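Local coordinates for protein aromatic-amino-acid:2-oxoglutarate transaminase (PDB 6HND) that probably transfers the amino group of aromatic amino acids to 2-oxoglutarate, using pyridoxal 5'-phosphate as cofactor, at residues Leu459-Ser464 with Thr510-Glu515. Numbering follows the deposited sequence.
Sequences LWKLIS and TDAVYE
Two helices of the C-terminal small domain of this aminotransferase, 451-465 and 499-518, pack through Leu462 against Ala512 and through Lys461 against Glu515, on the same side of a four-stranded antiparallel sheet. Their local axes run 132° apart in direction and approach to 8.8 Å. Ala512 CB points at the other helix and meets Leu462 CD2 at 3.4 Å, tighter than usual for two carbons. Leu462 leaves its helix obliquely and brings that methyl across to Ala512, while CG2 of Val513 is a looser neighbour of the same CD2 at 4.4 Å. Toward the sheet, Leu462 rests on Phe489 and Val513 on Phe441, which ties both helices to its strands. Next to this apolar patch, Lys461 has CG anti to the backbone N (chi1 -160°), where it lies 3.7 Å from Ala512 O. The lysine chain then bends at chi2 (51°) and crosses the Glu515 side chain, extended beyond CG, at about a right angle. A salt bridge joins Lys461 NZ to the Glu515 carboxylate, although OE1 sits too close to Lys461 CE in the model for the exact length of the bridge to be trusted. Both ends have further partners: Phe523 accepts from NZ through its backbone O and offers its ring for a cation-pi contact, and Asn519 ND2 is hydrogen-bonded to OE1, with the same reservation. Glu515 OE2 is hydrogen-bonded to Tyr465 OH.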
loop_
_atom_site.group_PDB
_atom_site.type_symbol
_atom_site.label_atom_id
_atom_site.label_comp_id
_atom_site.label_asym_id
_atom_site.label_seq_id
_atom_site.Cartn_x
_atom_site.Cartn_y
_atom_site.Cartn_z
ATOM N N LEU B 459 -26.077 -24.972 -4.755
ATOM C CA LEU B 459 -25.422 -24.030 -3.812
ATOM C C LEU B 459 -26.426 -23.667 -2.705
ATOM O O LEU B 459 -26.059 -23.785 -1.514
ATOM C CB LEU B 459 -24.925 -22.786 -4.552
ATOM C CG LEU B 459 -24.072 -21.833 -3.707
ATOM C CD1 LEU B 459 -22.804 -22.518 -3.203
ATOM C CD2 LEU B 459 -23.727 -20.558 -4.482
ATOM N N TRP B 460 -27.658 -23.283 -3.065
ATOM C CA TRP B 460 -28.720 -22.999 -2.066
ATOM C C TRP B 460 -28.842 -24.186 -1.096
ATOM O O TRP B 460 -28.910 -23.937 0.111
ATOM C CB TRP B 460 -30.057 -22.695 -2.735
ATOM C CG TRP B 460 -30.109 -21.364 -3.400
ATOM C CD1 TRP B 460 -30.242 -21.108 -4.736
ATOM C CD2 TRP B 460 -30.032 -20.090 -2.742
ATOM N NE1 TRP B 460 -30.267 -19.758 -4.947
ATOM C CE2 TRP B 460 -30.130 -19.109 -3.748
ATOM C CE3 TRP B 460 -29.887 -19.689 -1.411
ATOM C CZ2 TRP B 460 -30.081 -17.749 -3.453
ATOM C CZ3 TRP B 460 -29.828 -18.345 -1.124
ATOM C CH2 TRP B 460 -29.923 -17.390 -2.132
ATOM N N LYS B 461 -28.826 -25.425 -1.600
ATOM C CA LYS B 461 -28.924 -26.662 -0.774
ATOM C C LYS B 461 -27.773 -26.761 0.248
ATOM O O LYS B 461 -28.030 -27.111 1.422
ATOM C CB LYS B 461 -28.921 -27.899 -1.675
ATOM C CG LYS B 461 -29.474 -29.145 -1.012
ATOM C CD LYS B 461 -30.832 -28.897 -0.376
ATOM C CE LYS B 461 -31.670 -30.137 -0.255
ATOM N NZ LYS B 461 -32.887 -29.851 0.528
ATOM N N LEU B 462 -26.536 -26.511 -0.183
ATOM C CA LEU B 462 -25.344 -26.535 0.707
ATOM C C LEU B 462 -25.547 -25.484 1.805
ATOM O O LEU B 462 -25.337 -25.818 2.991
ATOM C CB LEU B 462 -24.060 -26.231 -0.080
ATOM C CG LEU B 462 -23.672 -27.192 -1.204
ATOM C CD1 LEU B 462 -22.308 -26.822 -1.728
ATOM C CD2 LEU B 462 -23.658 -28.624 -0.751
ATOM N N ILE B 463 -25.942 -24.256 1.427
ATOM C CA ILE B 463 -26.167 -23.141 2.403
ATOM C C ILE B 463 -27.208 -23.607 3.431
ATOM O O ILE B 463 -26.905 -23.514 4.633
ATOM C CB ILE B 463 -26.565 -21.827 1.712
ATOM C CG1 ILE B 463 -25.454 -21.309 0.790
ATOM C CG2 ILE B 463 -26.972 -20.785 2.748
ATOM C CD1 ILE B 463 -25.914 -20.252 -0.189
ATOM N N SER B 464 -28.325 -24.196 2.986
ATOM C CA SER B 464 -29.384 -24.754 3.878
ATOM C C SER B 464 -28.824 -25.890 4.744
ATOM O O SER B 464 -29.235 -25.961 5.910
ATOM C CB SER B 464 -30.637 -25.172 3.144
ATOM O OG SER B 464 -30.384 -26.228 2.256
ATOM N N THR B 510 -21.497 -33.393 1.537
ATOM C CA THR B 510 -21.840 -34.654 0.851
ATOM C C THR B 510 -23.296 -35.044 1.135
ATOM O O THR B 510 -23.919 -35.580 0.194
ATOM C CB THR B 510 -20.789 -35.692 1.230
ATOM O OG1 THR B 510 -20.689 -35.711 2.655
ATOM C CG2 THR B 510 -19.458 -35.343 0.611
ATOM N N ASP B 511 -23.805 -34.802 2.354
ATOM C CA ASP B 511 -25.236 -34.986 2.726
ATOM C C ASP B 511 -26.101 -34.105 1.812
ATOM O O ASP B 511 -27.101 -34.588 1.248
ATOM C CB ASP B 511 -25.519 -34.580 4.173
ATOM C CG ASP B 511 -25.040 -35.508 5.284
ATOM O OD1 ASP B 511 -24.614 -36.663 5.001
ATOM O OD2 ASP B 511 -25.098 -35.049 6.452
ATOM N N ALA B 512 -25.737 -32.836 1.670
ATOM C CA ALA B 512 -26.471 -31.876 0.815
ATOM C C ALA B 512 -26.472 -32.344 -0.652
ATOM O O ALA B 512 -27.524 -32.250 -1.293
ATOM C CB ALA B 512 -25.859 -30.509 0.970
ATOM N N VAL B 513 -25.338 -32.834 -1.183
ATOM C CA VAL B 513 -25.255 -33.278 -2.606
ATOM C C VAL B 513 -26.111 -34.533 -2.764
ATOM O O VAL B 513 -26.884 -34.609 -3.755
ATOM C CB VAL B 513 -23.821 -33.513 -3.120
ATOM C CG1 VAL B 513 -23.861 -33.912 -4.588
ATOM C CG2 VAL B 513 -22.903 -32.307 -2.945
ATOM N N TYR B 514 -25.977 -35.474 -1.828
ATOM C CA TYR B 514 -26.771 -36.725 -1.774
ATOM C C TYR B 514 -28.268 -36.407 -1.853
ATOM O O TYR B 514 -28.948 -36.984 -2.719
ATOM C CB TYR B 514 -26.524 -37.530 -0.498
ATOM C CG TYR B 514 -27.249 -38.853 -0.544
ATOM C CD1 TYR B 514 -26.770 -39.874 -1.346
ATOM C CD2 TYR B 514 -28.443 -39.060 0.136
ATOM C CE1 TYR B 514 -27.438 -41.081 -1.449
ATOM C CE2 TYR B 514 -29.125 -40.268 0.041
ATOM C CZ TYR B 514 -28.622 -41.284 -0.758
ATOM O OH TYR B 514 -29.250 -42.489 -0.904
ATOM N N GLU B 515 -28.769 -35.527 -0.982
ATOM C CA GLU B 515 -30.210 -35.185 -0.974
ATOM C C GLU B 515 -30.551 -34.577 -2.326
ATOM O O GLU B 515 -31.602 -34.927 -2.886
ATOM C CB GLU B 515 -30.595 -34.234 0.157
ATOM C CG GLU B 515 -32.096 -34.248 0.466
ATOM C CD GLU B 515 -32.652 -32.944 1.032
ATOM O OE1 GLU B 515 -33.451 -32.264 0.316
ATOM O OE2 GLU B 515 -32.278 -32.586 2.180
#